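Side-chain contacts in putative polyprenyl synthetase (Streptomyces coelicolor, PDB 3NF2), which probably builds polyprenyl diphosphates by joining isopentenyl diphosphate units to an allylic diphosphate with the help of magnesium, as FPP/GGPP synthases do: residues Asp32-Tyr37 / Ile119-Ala124; Ala60-Ser65 / Pro78-Val83; Leu96-Glu101 / Ala160-Tyr165; Glu210-His215 / Ala334-Val339; Leu227-Asp232 / Ala293-Ala298. One frame throughout, in Å; residues are numbered along the deposited sequence.

Contact 1. Residues Asp32-Tyr37 / Ile119-Ala124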
# COMPACT_ATOMS: atom_id res chain seq x y z
N ASP A 32 -1.36 -11.12 11.32
CA ASP A 32 -2.70 -11.57 11.68
C ASP A 32 -3.14 -11.05 13.06
O ASP A 32 -4.28 -10.63 13.22
CB ASP A 32 -2.84 -13.10 11.60
CG ASP A 32 -1.86 -13.83 12.51
OD1 ASP A 32 -0.78 -13.29 12.83
OD2 ASP A 32 -2.17 -14.97 12.91
N THR A 33 -2.23 -11.05 14.04
CA THR A 33 -2.55 -10.58 15.38
C THR A 33 -2.59 -9.06 15.45
O THR A 33 -3.45 -8.48 16.12
CB THR A 33 -1.60 -11.15 16.48
OG1 THR A 33 -0.23 -10.82 16.20
CG2 THR A 33 -1.75 -12.67 16.58
N VAL A 34 -1.67 -8.41 14.76
CA VAL A 34 -1.62 -6.95 14.75
C VAL A 34 -2.86 -6.35 14.07
O VAL A 34 -3.42 -5.35 14.54
CB VAL A 34 -0.31 -6.44 14.10
CG1 VAL A 34 -0.32 -4.94 13.92
CG2 VAL A 34 0.88 -6.85 14.96
N ALA A 35 -3.30 -6.99 12.98
CA ALA A 35 -4.57 -6.65 12.34
C ALA A 35 -5.74 -6.90 13.27
O ALA A 35 -6.64 -6.08 13.34
CB ALA A 35 -4.76 -7.43 11.04
N ALA A 36 -5.73 -8.04 13.98
CA ALA A 36 -6.78 -8.36 14.96
C ALA A 36 -6.88 -7.28 16.02
O ALA A 36 -7.98 -6.93 16.45
CB ALA A 36 -6.54 -9.74 15.60
N TYR A 37 -5.73 -6.76 16.45
CA TYR A 37 -5.72 -5.64 17.37
C TYR A 37 -6.38 -4.43 16.72
O TYR A 37 -7.25 -3.81 17.33
CB TYR A 37 -4.32 -5.27 17.87
CG TYR A 37 -4.38 -4.02 18.72
CD1 TYR A 37 -4.83 -4.08 20.04
CD2 TYR A 37 -4.05 -2.77 18.18
CE1 TYR A 37 -4.92 -2.93 20.81
CE2 TYR A 37 -4.15 -1.61 18.95
CZ TYR A 37 -4.58 -1.71 20.27
OH TYR A 37 -4.68 -0.59 21.05
N ILE A 119 2.66 0.18 9.19
CA ILE A 119 2.94 0.30 7.75
C ILE A 119 2.74 -1.04 7.05
O ILE A 119 2.12 -1.10 5.99
CB ILE A 119 4.37 0.81 7.48
CG1 ILE A 119 4.53 2.22 8.04
CG2 ILE A 119 4.68 0.83 5.98
CD1 ILE A 119 5.96 2.59 8.42
N LEU A 120 3.26 -2.09 7.67
CA LEU A 120 3.28 -3.43 7.11
C LEU A 120 1.88 -4.02 6.98
O LEU A 120 1.46 -4.43 5.90
CB LEU A 120 4.13 -4.31 8.00
CG LEU A 120 4.40 -5.76 7.62
CD1 LEU A 120 5.40 -5.84 6.47
CD2 LEU A 120 4.89 -6.54 8.84
N VAL A 121 1.15 -4.03 8.09
CA VAL A 121 -0.22 -4.54 8.09
C VAL A 121 -1.14 -3.70 7.18
O VAL A 121 -1.96 -4.24 6.44
CB VAL A 121 -0.76 -4.69 9.53
CG1 VAL A 121 -2.18 -5.21 9.52
CG2 VAL A 121 0.12 -5.67 10.32
N GLY A 122 -0.96 -2.39 7.21
CA GLY A 122 -1.61 -1.52 6.23
C GLY A 122 -1.40 -1.99 4.81
O GLY A 122 -2.39 -2.22 4.07
N ASP A 123 -0.13 -2.18 4.41
CA ASP A 123 0.18 -2.70 3.07
C ASP A 123 -0.46 -4.06 2.79
O ASP A 123 -0.89 -4.32 1.67
CB ASP A 123 1.70 -2.84 2.88
CG ASP A 123 2.40 -1.51 2.79
OD1 ASP A 123 1.73 -0.50 2.51
OD2 ASP A 123 3.63 -1.47 2.99
N ALA A 124 -0.48 -4.92 3.81
CA ALA A 124 -0.97 -6.26 3.67
C ALA A 124 -2.47 -6.27 3.41
O ALA A 124 -2.94 -7.05 2.60
CB ALA A 124 -0.64 -7.07 4.90

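Contact 2. Residues Ala60-Ser65 / Pro78-Val83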
# COMPACT_ATOMS: atom_id res chain seq x y z
N ALA A 60 -23.23 -2.74 3.67
CA ALA A 60 -24.65 -2.72 3.31
C ALA A 60 -24.85 -2.23 1.88
O ALA A 60 -25.65 -2.77 1.14
CB ALA A 60 -25.46 -1.86 4.29
N LEU A 61 -24.09 -1.20 1.51
CA LEU A 61 -24.18 -0.60 0.20
C LEU A 61 -23.73 -1.57 -0.88
O LEU A 61 -24.39 -1.71 -1.91
CB LEU A 61 -23.31 0.66 0.19
CG LEU A 61 -23.76 2.02 -0.36
CD1 LEU A 61 -25.25 2.13 -0.57
CD2 LEU A 61 -23.28 3.11 0.58
N ALA A 62 -22.61 -2.26 -0.64
CA ALA A 62 -22.03 -3.18 -1.63
C ALA A 62 -22.90 -4.40 -1.92
O ALA A 62 -22.96 -4.86 -3.06
CB ALA A 62 -20.63 -3.60 -1.23
N VAL A 63 -23.56 -4.93 -0.89
CA VAL A 63 -24.47 -6.07 -1.09
C VAL A 63 -25.73 -5.61 -1.81
O VAL A 63 -26.23 -6.32 -2.68
CB VAL A 63 -24.77 -6.90 0.21
CG1 VAL A 63 -23.50 -7.54 0.75
CG2 VAL A 63 -25.43 -6.07 1.31
N LEU A 64 -26.21 -4.40 -1.47
CA LEU A 64 -27.28 -3.74 -2.21
C LEU A 64 -26.94 -3.52 -3.68
O LEU A 64 -27.79 -3.73 -4.55
CB LEU A 64 -27.61 -2.38 -1.58
CG LEU A 64 -28.94 -2.16 -0.86
CD1 LEU A 64 -28.88 -2.67 0.57
CD2 LEU A 64 -29.25 -0.68 -0.88
N SER A 65 -25.70 -3.12 -3.94
CA SER A 65 -25.22 -2.85 -5.29
C SER A 65 -25.37 -4.05 -6.22
O SER A 65 -25.68 -3.89 -7.39
CB SER A 65 -23.76 -2.40 -5.25
OG SER A 65 -23.34 -1.91 -6.52
N PRO A 78 -17.52 -10.14 -1.83
CA PRO A 78 -16.12 -9.82 -2.14
C PRO A 78 -15.87 -8.31 -2.25
O PRO A 78 -14.84 -7.82 -1.77
CB PRO A 78 -15.91 -10.47 -3.51
CG PRO A 78 -16.83 -11.63 -3.52
CD PRO A 78 -18.03 -11.22 -2.70
N GLY A 79 -16.83 -7.61 -2.85
CA GLY A 79 -16.78 -6.16 -3.01
C GLY A 79 -16.81 -5.43 -1.69
O GLY A 79 -16.07 -4.48 -1.50
N ALA A 80 -17.66 -5.88 -0.77
CA ALA A 80 -17.77 -5.28 0.57
C ALA A 80 -16.53 -5.51 1.41
O ALA A 80 -16.17 -4.66 2.23
CB ALA A 80 -18.98 -5.83 1.29
N VAL A 81 -15.92 -6.69 1.24
CA VAL A 81 -14.74 -7.08 1.99
C VAL A 81 -13.54 -6.25 1.51
O VAL A 81 -12.82 -5.66 2.31
CB VAL A 81 -14.50 -8.63 1.90
CG1 VAL A 81 -13.10 -9.04 2.37
CG2 VAL A 81 -15.54 -9.37 2.73
N ALA A 82 -13.38 -6.16 0.20
CA ALA A 82 -12.32 -5.37 -0.41
C ALA A 82 -12.39 -3.88 -0.00
O ALA A 82 -11.35 -3.27 0.29
CB ALA A 82 -12.35 -5.52 -1.91
N VAL A 83 -13.61 -3.33 0.01
CA VAL A 83 -13.85 -1.94 0.42
C VAL A 83 -13.46 -1.72 1.89
O VAL A 83 -12.82 -0.72 2.24
CB VAL A 83 -15.32 -1.51 0.17
CG1 VAL A 83 -15.68 -0.26 0.95
CG2 VAL A 83 -15.55 -1.22 -1.31

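Contact 3. Residues Leu96-Glu101 / Ala160-Tyr165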
# COMPACT_ATOMS: atom_id res chain seq x y z
N LEU A 96 -0.91 6.86 11.51
CA LEU A 96 0.52 6.96 11.71
C LEU A 96 1.04 8.29 11.16
O LEU A 96 1.79 9.00 11.84
CB LEU A 96 1.25 5.78 11.07
CG LEU A 96 2.78 5.79 11.15
CD1 LEU A 96 3.34 6.04 12.58
CD2 LEU A 96 3.30 4.48 10.61
N MET A 97 0.62 8.62 9.94
CA MET A 97 0.99 9.86 9.29
C MET A 97 0.54 11.09 10.09
O MET A 97 1.24 12.09 10.13
CB MET A 97 0.40 9.92 7.87
CG MET A 97 1.09 9.02 6.86
SD MET A 97 0.52 9.26 5.17
CE MET A 97 -0.68 7.97 5.02
N ASP A 98 -0.63 11.00 10.73
CA ASP A 98 -1.21 12.11 11.47
C ASP A 98 -0.70 12.17 12.91
O ASP A 98 -0.90 13.17 13.61
CB ASP A 98 -2.75 12.04 11.47
CG ASP A 98 -3.35 12.23 10.08
OD1 ASP A 98 -2.61 12.56 9.12
OD2 ASP A 98 -4.59 12.04 9.94
N GLY A 99 -0.06 11.10 13.37
CA GLY A 99 0.44 11.04 14.73
C GLY A 99 -0.66 10.88 15.76
O GLY A 99 -0.45 11.19 16.94
N ASP A 100 -1.82 10.40 15.32
CA ASP A 100 -2.95 10.15 16.21
C ASP A 100 -2.65 8.94 17.08
O ASP A 100 -2.48 7.84 16.57
CB ASP A 100 -4.23 9.87 15.41
CG ASP A 100 -4.62 11.02 14.52
OD1 ASP A 100 -4.32 12.18 14.86
OD2 ASP A 100 -5.23 10.75 13.47
N GLU A 101 -2.60 9.15 18.38
CA GLU A 101 -2.31 8.06 19.31
C GLU A 101 -3.54 7.19 19.61
O GLU A 101 -3.41 6.08 20.14
CB GLU A 101 -1.72 8.60 20.61
CG GLU A 101 -0.42 9.36 20.44
CD GLU A 101 0.15 9.81 21.77
OE1 GLU A 101 -0.65 10.00 22.71
OE2 GLU A 101 1.39 9.97 21.87
N ALA A 160 -2.84 13.21 0.74
CA ALA A 160 -1.82 14.15 0.24
C ALA A 160 -2.29 15.58 0.40
O ALA A 160 -1.52 16.45 0.84
CB ALA A 160 -1.47 13.87 -1.23
N GLN A 161 -3.55 15.82 0.06
CA GLN A 161 -4.17 17.12 0.25
C GLN A 161 -4.16 17.50 1.74
O GLN A 161 -3.81 18.63 2.08
CB GLN A 161 -5.59 17.13 -0.35
CG GLN A 161 -5.57 17.23 -1.87
CD GLN A 161 -6.79 16.63 -2.59
OE1 GLN A 161 -7.77 16.21 -1.97
NE2 GLN A 161 -6.72 16.60 -3.92
N ASP A 162 -4.52 16.56 2.60
CA ASP A 162 -4.53 16.81 4.05
C ASP A 162 -3.15 17.28 4.54
O ASP A 162 -3.05 18.34 5.14
CB ASP A 162 -4.98 15.57 4.82
CG ASP A 162 -5.29 15.88 6.27
OD1 ASP A 162 -6.48 15.96 6.61
OD2 ASP A 162 -4.34 16.06 7.06
N ILE A 163 -2.12 16.50 4.23
CA ILE A 163 -0.73 16.85 4.53
C ILE A 163 -0.31 18.21 3.90
O ILE A 163 0.34 19.03 4.56
CB ILE A 163 0.24 15.71 4.11
CG1 ILE A 163 -0.09 14.43 4.87
CG2 ILE A 163 1.71 16.10 4.35
CD1 ILE A 163 0.59 13.19 4.33
N SER A 164 -0.70 18.44 2.65
CA SER A 164 -0.39 19.67 1.93
C SER A 164 -1.00 20.93 2.55
O SER A 164 -0.47 22.02 2.36
CB SER A 164 -0.85 19.54 0.47
OG SER A 164 -0.41 20.63 -0.30
N TYR A 165 -2.10 20.77 3.30
CA TYR A 165 -2.78 21.91 3.92
C TYR A 165 -2.55 22.04 5.43
O TYR A 165 -3.04 22.98 6.05
CB TYR A 165 -4.30 21.88 3.67
CG TYR A 165 -4.75 21.77 2.22
CD1 TYR A 165 -4.10 22.46 1.20
CD2 TYR A 165 -5.86 21.00 1.87
CE1 TYR A 165 -4.51 22.37 -0.12
CE2 TYR A 165 -6.29 20.89 0.56
CZ TYR A 165 -5.61 21.57 -0.44
OH TYR A 165 -6.05 21.46 -1.75

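Contact 4. Residues Glu210-His215 / Ala334-Val339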
# COMPACT_ATOMS: atom_id res chain seq x y z
N GLU A 210 -21.84 5.11 -8.98
CA GLU A 210 -20.68 5.81 -8.46
C GLU A 210 -21.02 7.27 -8.14
O GLU A 210 -20.69 7.78 -7.07
CB GLU A 210 -19.56 5.72 -9.50
CG GLU A 210 -18.17 6.05 -9.04
CD GLU A 210 -17.13 5.65 -10.07
OE1 GLU A 210 -16.65 6.54 -10.81
OE2 GLU A 210 -16.81 4.45 -10.15
N LYS A 211 -21.73 7.93 -9.06
CA LYS A 211 -22.19 9.31 -8.85
C LYS A 211 -23.15 9.43 -7.65
O LYS A 211 -23.06 10.37 -6.87
CB LYS A 211 -22.82 9.87 -10.13
CG LYS A 211 -21.77 10.26 -11.18
CD LYS A 211 -22.35 10.34 -12.60
CE LYS A 211 -21.26 10.71 -13.61
NZ LYS A 211 -21.60 10.35 -15.02
N TYR A 212 -24.02 8.44 -7.49
CA TYR A 212 -24.85 8.35 -6.31
C TYR A 212 -24.00 8.25 -5.04
O TYR A 212 -24.25 8.96 -4.06
CB TYR A 212 -25.81 7.15 -6.42
CG TYR A 212 -26.30 6.64 -5.09
CD1 TYR A 212 -25.67 5.57 -4.45
CD2 TYR A 212 -27.39 7.22 -4.46
CE1 TYR A 212 -26.10 5.12 -3.21
CE2 TYR A 212 -27.85 6.76 -3.22
CZ TYR A 212 -27.20 5.70 -2.60
OH TYR A 212 -27.64 5.24 -1.37
N GLY A 213 -23.00 7.38 -5.07
CA GLY A 213 -22.24 7.06 -3.87
C GLY A 213 -21.33 8.18 -3.45
O GLY A 213 -21.22 8.48 -2.26
N TYR A 214 -20.67 8.79 -4.43
CA TYR A 214 -19.82 9.96 -4.25
C TYR A 214 -20.57 11.11 -3.59
O TYR A 214 -20.11 11.65 -2.58
CB TYR A 214 -19.25 10.42 -5.59
CG TYR A 214 -18.12 11.42 -5.48
CD1 TYR A 214 -18.37 12.79 -5.61
CD2 TYR A 214 -16.81 11.00 -5.27
CE1 TYR A 214 -17.34 13.72 -5.51
CE2 TYR A 214 -15.77 11.92 -5.17
CZ TYR A 214 -16.04 13.28 -5.29
OH TYR A 214 -15.01 14.19 -5.21
N HIS A 215 -21.72 11.47 -4.14
CA HIS A 215 -22.51 12.57 -3.61
C HIS A 215 -23.16 12.24 -2.28
O HIS A 215 -23.32 13.11 -1.42
CB HIS A 215 -23.50 13.11 -4.65
CG HIS A 215 -22.83 13.84 -5.76
ND1 HIS A 215 -22.37 15.13 -5.64
CD2 HIS A 215 -22.49 13.45 -7.02
CE1 HIS A 215 -21.80 15.51 -6.77
NE2 HIS A 215 -21.87 14.51 -7.62
N ALA A 334 -33.28 4.87 1.20
CA ALA A 334 -33.39 4.89 2.66
C ALA A 334 -32.05 5.02 3.38
O ALA A 334 -31.99 5.58 4.48
CB ALA A 334 -34.16 3.68 3.16
N LEU A 335 -30.99 4.48 2.78
CA LEU A 335 -29.64 4.64 3.31
C LEU A 335 -29.22 6.10 3.24
O LEU A 335 -28.63 6.64 4.18
CB LEU A 335 -28.64 3.76 2.56
CG LEU A 335 -28.66 2.27 2.91
CD1 LEU A 335 -27.93 1.48 1.86
CD2 LEU A 335 -28.07 2.00 4.29
N ALA A 336 -29.55 6.73 2.11
CA ALA A 336 -29.29 8.15 1.88
C ALA A 336 -29.94 9.05 2.93
O ALA A 336 -29.35 10.06 3.33
CB ALA A 336 -29.72 8.55 0.48
N ASP A 337 -31.14 8.70 3.39
CA ASP A 337 -31.79 9.45 4.46
C ASP A 337 -31.15 9.16 5.82
O ASP A 337 -31.08 10.06 6.65
CB ASP A 337 -33.30 9.18 4.50
CG ASP A 337 -33.97 9.36 3.14
OD1 ASP A 337 -33.34 9.87 2.19
OD2 ASP A 337 -35.15 8.97 3.02
N PHE A 338 -30.69 7.93 6.03
CA PHE A 338 -30.01 7.56 7.29
C PHE A 338 -28.71 8.33 7.47
O PHE A 338 -28.33 8.68 8.59
CB PHE A 338 -29.73 6.05 7.37
CG PHE A 338 -28.94 5.64 8.59
CD1 PHE A 338 -27.56 5.43 8.53
CD2 PHE A 338 -29.58 5.47 9.82
CE1 PHE A 338 -26.83 5.07 9.66
CE2 PHE A 338 -28.86 5.10 10.96
CZ PHE A 338 -27.48 4.90 10.88
N VAL A 339 -28.04 8.58 6.35
CA VAL A 339 -26.77 9.29 6.31
C VAL A 339 -26.85 10.72 6.89
O VAL A 339 -25.90 11.20 7.51
CB VAL A 339 -26.16 9.23 4.88
CG1 VAL A 339 -25.57 10.56 4.44
CG2 VAL A 339 -25.13 8.11 4.80

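Contact 5. Residues Leu227-Asp232 / Ala293-Ala298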
# COMPACT_ATOMS: atom_id res chain seq x y z
N LEU A 227 -21.57 17.17 13.11
CA LEU A 227 -21.55 16.42 14.37
C LEU A 227 -20.20 16.50 15.08
O LEU A 227 -20.14 16.38 16.30
CB LEU A 227 -21.90 14.94 14.14
CG LEU A 227 -23.22 14.47 13.50
CD1 LEU A 227 -23.33 12.94 13.58
CD2 LEU A 227 -24.49 15.13 14.08
N GLY A 228 -19.11 16.67 14.32
CA GLY A 228 -17.79 16.84 14.92
C GLY A 228 -17.68 18.09 15.79
O GLY A 228 -16.96 18.11 16.79
N ILE A 229 -18.40 19.14 15.43
CA ILE A 229 -18.48 20.33 16.28
C ILE A 229 -19.69 20.33 17.23
O ILE A 229 -19.52 20.32 18.44
CB ILE A 229 -18.44 21.64 15.46
CG1 ILE A 229 -17.22 21.66 14.53
CG2 ILE A 229 -18.45 22.86 16.41
CD1 ILE A 229 -17.30 22.68 13.41
N TRP A 230 -20.91 20.31 16.69
CA TRP A 230 -22.10 20.50 17.55
C TRP A 230 -22.75 19.25 18.13
O TRP A 230 -23.82 19.35 18.74
CB TRP A 230 -23.14 21.34 16.84
CG TRP A 230 -22.67 22.73 16.64
CD1 TRP A 230 -22.69 23.74 17.56
CD2 TRP A 230 -22.09 23.28 15.45
NE1 TRP A 230 -22.17 24.89 17.01
CE2 TRP A 230 -21.79 24.63 15.72
CE3 TRP A 230 -21.79 22.75 14.19
CZ2 TRP A 230 -21.21 25.47 14.77
CZ3 TRP A 230 -21.21 23.59 13.24
CH2 TRP A 230 -20.92 24.93 13.54
N GLY A 231 -22.11 18.10 17.96
CA GLY A 231 -22.66 16.83 18.42
C GLY A 231 -22.63 16.65 19.93
O GLY A 231 -21.67 17.05 20.59
N ASP A 232 -23.68 16.04 20.45
CA ASP A 232 -23.82 15.76 21.88
C ASP A 232 -23.02 14.50 22.21
O ASP A 232 -23.18 13.49 21.53
CB ASP A 232 -25.31 15.57 22.20
CG ASP A 232 -25.58 15.26 23.67
OD1 ASP A 232 -24.90 15.84 24.56
OD2 ASP A 232 -26.49 14.45 23.94
N ALA A 293 -19.62 29.11 18.16
CA ALA A 293 -20.52 30.26 18.10
C ALA A 293 -20.13 31.26 17.00
O ALA A 293 -21.00 31.77 16.29
CB ALA A 293 -20.61 30.93 19.46
N LEU A 294 -18.83 31.49 16.83
CA LEU A 294 -18.35 32.36 15.74
C LEU A 294 -18.52 31.76 14.35
O LEU A 294 -18.83 32.49 13.41
CB LEU A 294 -16.88 32.77 15.94
CG LEU A 294 -16.50 33.92 16.89
CD1 LEU A 294 -15.05 33.78 17.26
CD2 LEU A 294 -16.78 35.31 16.29
N ILE A 295 -18.32 30.45 14.21
CA ILE A 295 -18.56 29.74 12.93
C ILE A 295 -20.05 29.83 12.56
O ILE A 295 -20.40 30.09 11.41
CB ILE A 295 -18.11 28.25 13.00
CG1 ILE A 295 -16.59 28.13 13.08
CG2 ILE A 295 -18.59 27.45 11.76
CD1 ILE A 295 -16.15 26.80 13.69
N GLU A 296 -20.91 29.61 13.54
CA GLU A 296 -22.34 29.79 13.32
C GLU A 296 -22.71 31.22 12.88
O GLU A 296 -23.39 31.39 11.85
CB GLU A 296 -23.17 29.31 14.52
CG GLU A 296 -24.66 29.20 14.18
CD GLU A 296 -25.46 28.32 15.13
OE1 GLU A 296 -24.91 27.83 16.14
OE2 GLU A 296 -26.66 28.12 14.84
N GLU A 297 -22.23 32.24 13.61
CA GLU A 297 -22.47 33.64 13.19
C GLU A 297 -22.01 33.94 11.76
O GLU A 297 -22.72 34.62 11.02
CB GLU A 297 -21.88 34.67 14.17
CG GLU A 297 -22.33 36.12 13.84
CD GLU A 297 -21.74 37.21 14.75
OE1 GLU A 297 -21.62 38.36 14.29
OE2 GLU A 297 -21.42 36.93 15.92
N ALA A 298 -20.86 33.40 11.36
CA ALA A 298 -20.36 33.61 9.99
C ALA A 298 -21.12 32.81 8.93
O ALA A 298 -20.81 32.90 7.73
CB ALA A 298 -18.86 33.34 9.91

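Contact 1. Residues Asp32-Tyr37 / Ile119-Ala124
Within the all-helical isoprenoid synthase fold, the short helix 31-38 is laid against the long helix 115-134 through V34 and A35 on one side and V121 on the other. Of residues 119-124, V121 alone meets 32-37, and each of its methyls has a partner of its own. CG2 meets V34, 3.7 Å from CG1 and nearly as near to CB, the two valines crossing obliquely. CG1 turns to the neighbouring residue and rests 3.7 Å from A35 CB. The torsion of V121 explains this division: CG1 lies anti to the backbone N (chi1 179°), which spreads the methyls over the two consecutive residues of the short helix. The helices come close where the alanine is, with A35 CA and V121 CA 6.4 Å apart. Every touching residue is buried and no hydrogen bond crosses; this part of the interface rests on apolar packing. An alanine in place of V121 would remove both methyls and would probably open a gap beneath V34 and A35, leaving the short helix less firmly seated. Around the contact, V34 also packs on V109 and H113 of helix 109-113, and V121 reaches L92 of helix 77-98 and M31 at the start of the short helix. On another side of helix 115-134, D123 OD2 is hydrogen-bonded to H93 ND1 of the second subunit, so the same helix also serves the dimer interface.

Contact 2. Residues Ala60-Ser65 / Pro78-Val83
At A62 and A80 the backbones of helices 57-67 and 77-98 come within 5.2 Å of each other, measured between the two CA atoms. Only small residues occupy the point of approach. A62 CB and A80 CB point at each other's helices and touch at 3.7 Å, methyl against methyl. The A62 methyl also sits down on the opposite backbone: A62 CB is 3.8 Å from A80 N and 4.3 Å from G79 C. With no side chain on G79, the bare main chain of that turn is presented to the incoming methyl. With a single methyl on each side and a glycine next to one of them, the two backbones can come this close. No hydrogen bond spans the pair, and all three touching residues are buried.

These two helices follow each other in the chain and belong to the helical bundle of the isoprenoid synthase fold. Helix 77-98 is the one whose far end carries the first aspartate-rich motif; the alanine pair lies near its start, well away from the aspartates.

The other faces of helix 57-67 are shared among several neighbours. A62 itself also touches I194 of helix 173-198, and S65 OG is fixed to that helix by hydrogen bonds with S192 O and A196 N. V63 and L64 face helix 5-25 at L15 and L8, while from helix 77-98 V81 packs on V132 of helix 115-134.

Contact 3. Residues Leu96-Glu101 / Ala160-Tyr165
D98 OD1 accepts a hydrogen bond from Q159 NE2, just before 160-165, and stands 4.4 Å from D162 OD2 across the contact. That second distance brings two carboxylates of like charge near each other without a bond between them. Each carboxylate has a stronger partner outside the contact: for D98 it is Q159, and for D162 it is K183 NZ, which forms a salt bridge with OD1. A sulfate ion, probably from the crystallisation liquor, lies about 3 Å from the D98 side chain, close to where relatives hold the substrate diphosphate through magnesium.

D98 is the last aspartate of the sequence DDLMD, the first aspartate-rich (DDxxD) motif of this family, which in relatives binds magnesium and the substrate diphosphate. Q159 and D162 come from the stretch GQAQD on the facing helix 139-165, so the contact sets the end of the first motif against that helix, probably at the mouth of the active site.

Beside the acids is a small apolar patch. M97 SD reaches I163 CD1 at 4.0 Å, the two side chains crossing at about a right angle. M97 is bent at its last torsion (chi3 -97°), which swings CE aside and leaves the sulfur to meet the isoleucine. This patch is shared with the dimer partner: M97 also packs on A116 and I163 on L120, both of the second subunit. Beyond D98 the helix is closed by a Schellman motif. G99 takes positive phi (72°) while its N bonds back to L96 O at 3.2 Å, and the chain then leaves toward D100, whose carbonyl oxygen is held by W110 NE1 and T108 OG1.

Contact 4. Residues Glu210-His215 / Ala334-Val339
Y212 provides most of the surface here, and its hydroxyl end points at L335 and A336. The ring leaves helix 203-230 with CG roughly anti to the backbone N (chi1 157°), an angle that carries OH across to helix 326-339. There OH is 4.3 Å from L335 CB and equally far from A336 CB, with A336 N at 4.2 Å. These are loose van der Waals distances, and no hydrogen bond joins the two segments. The hydroxyl's polar need is met a little earlier on the same helix, by a hydrogen bond with F332 O. The rings of Y212 and F332 also meet, their planes nearly perpendicular at about 85°, so that one residue offers the tyrosine both a polar and an aromatic partner.

In the isoprenoid synthase fold helix 203-230 is a long core helix that bears the second aspartate-rich motif, DDLLG, toward its C-terminal end. The present contact lies well up the helix from that motif, where the C-terminal helix 326-339 packs against the bundle.

A336, the next largest contributor, meets the phenol with its backbone N and CB, and its methyl packs as well on I316 of helix 300-319 and on L216. L335 uses only its CB against the tyrosine; farther out, its branch turns to L61 and L64 of helix 57-67. The Y212 side chain also touches L319 and S192.

Contact 5. Residues Leu227-Asp232 / Ala293-Ala298
W230 and I229 meet I295 at the C-terminal end of helix 203-230, where the second aspartate-rich motif (DDLLG) of the isoprenoid synthase fold runs out and residues of helix 285-297 pack against it. The tight part is apolar. W230 CH2 lies 3.9 Å from I295 CG2, which approaches the indole at its edge, close to the ring plane. Deeper in, I229 CD1 and I295 CD1 make a looser touch at 4.3 Å; both isoleucines are buried and also rest on P252 and L244.

The outer part is different. E296 is exposed, and its OE1 stops 4.1 Å from W230 NE1, too far for a hydrogen bond, with the carboxylate and ring planes 74° apart. CG of E296 stands anti to the backbone N (chi1 -167°), and the extended chain brings OE1 near the indole nitrogen. R301 supplies what this side lacks: it forms a salt bridge with E296 OE1 and a cation-pi contact with W230. A sulfate ion is bound about 4 Å from the tryptophan side chain. Within its own helix the indole is backed by I229, whose CG2 sits 3.7 Å above the ring plane, over its centre.

Overall arrangement
Starting from the N terminus, contact 1 opens at helix 31-38 and closes 82 residues later on helix 115-134, enclosing contact 2, which pins the neighbouring helices 57-67 and 77-98 together. Contact 3 starts on that same helix 77-98, before contact 1 has closed, so the two cross; I119 CG1 touches L96 CD2 at 3.6 Å, and both reach the second subunit. The C-terminal half follows in series. Contact 4 ties helix 203-230 to the last helix and encloses contact 5, which joins the far end of 203-230 to helix 285-297. L61 CD1 lies 4.0 Å from Y212 OH, linking contact 2 to contact 4, their centres about 14 Å apart.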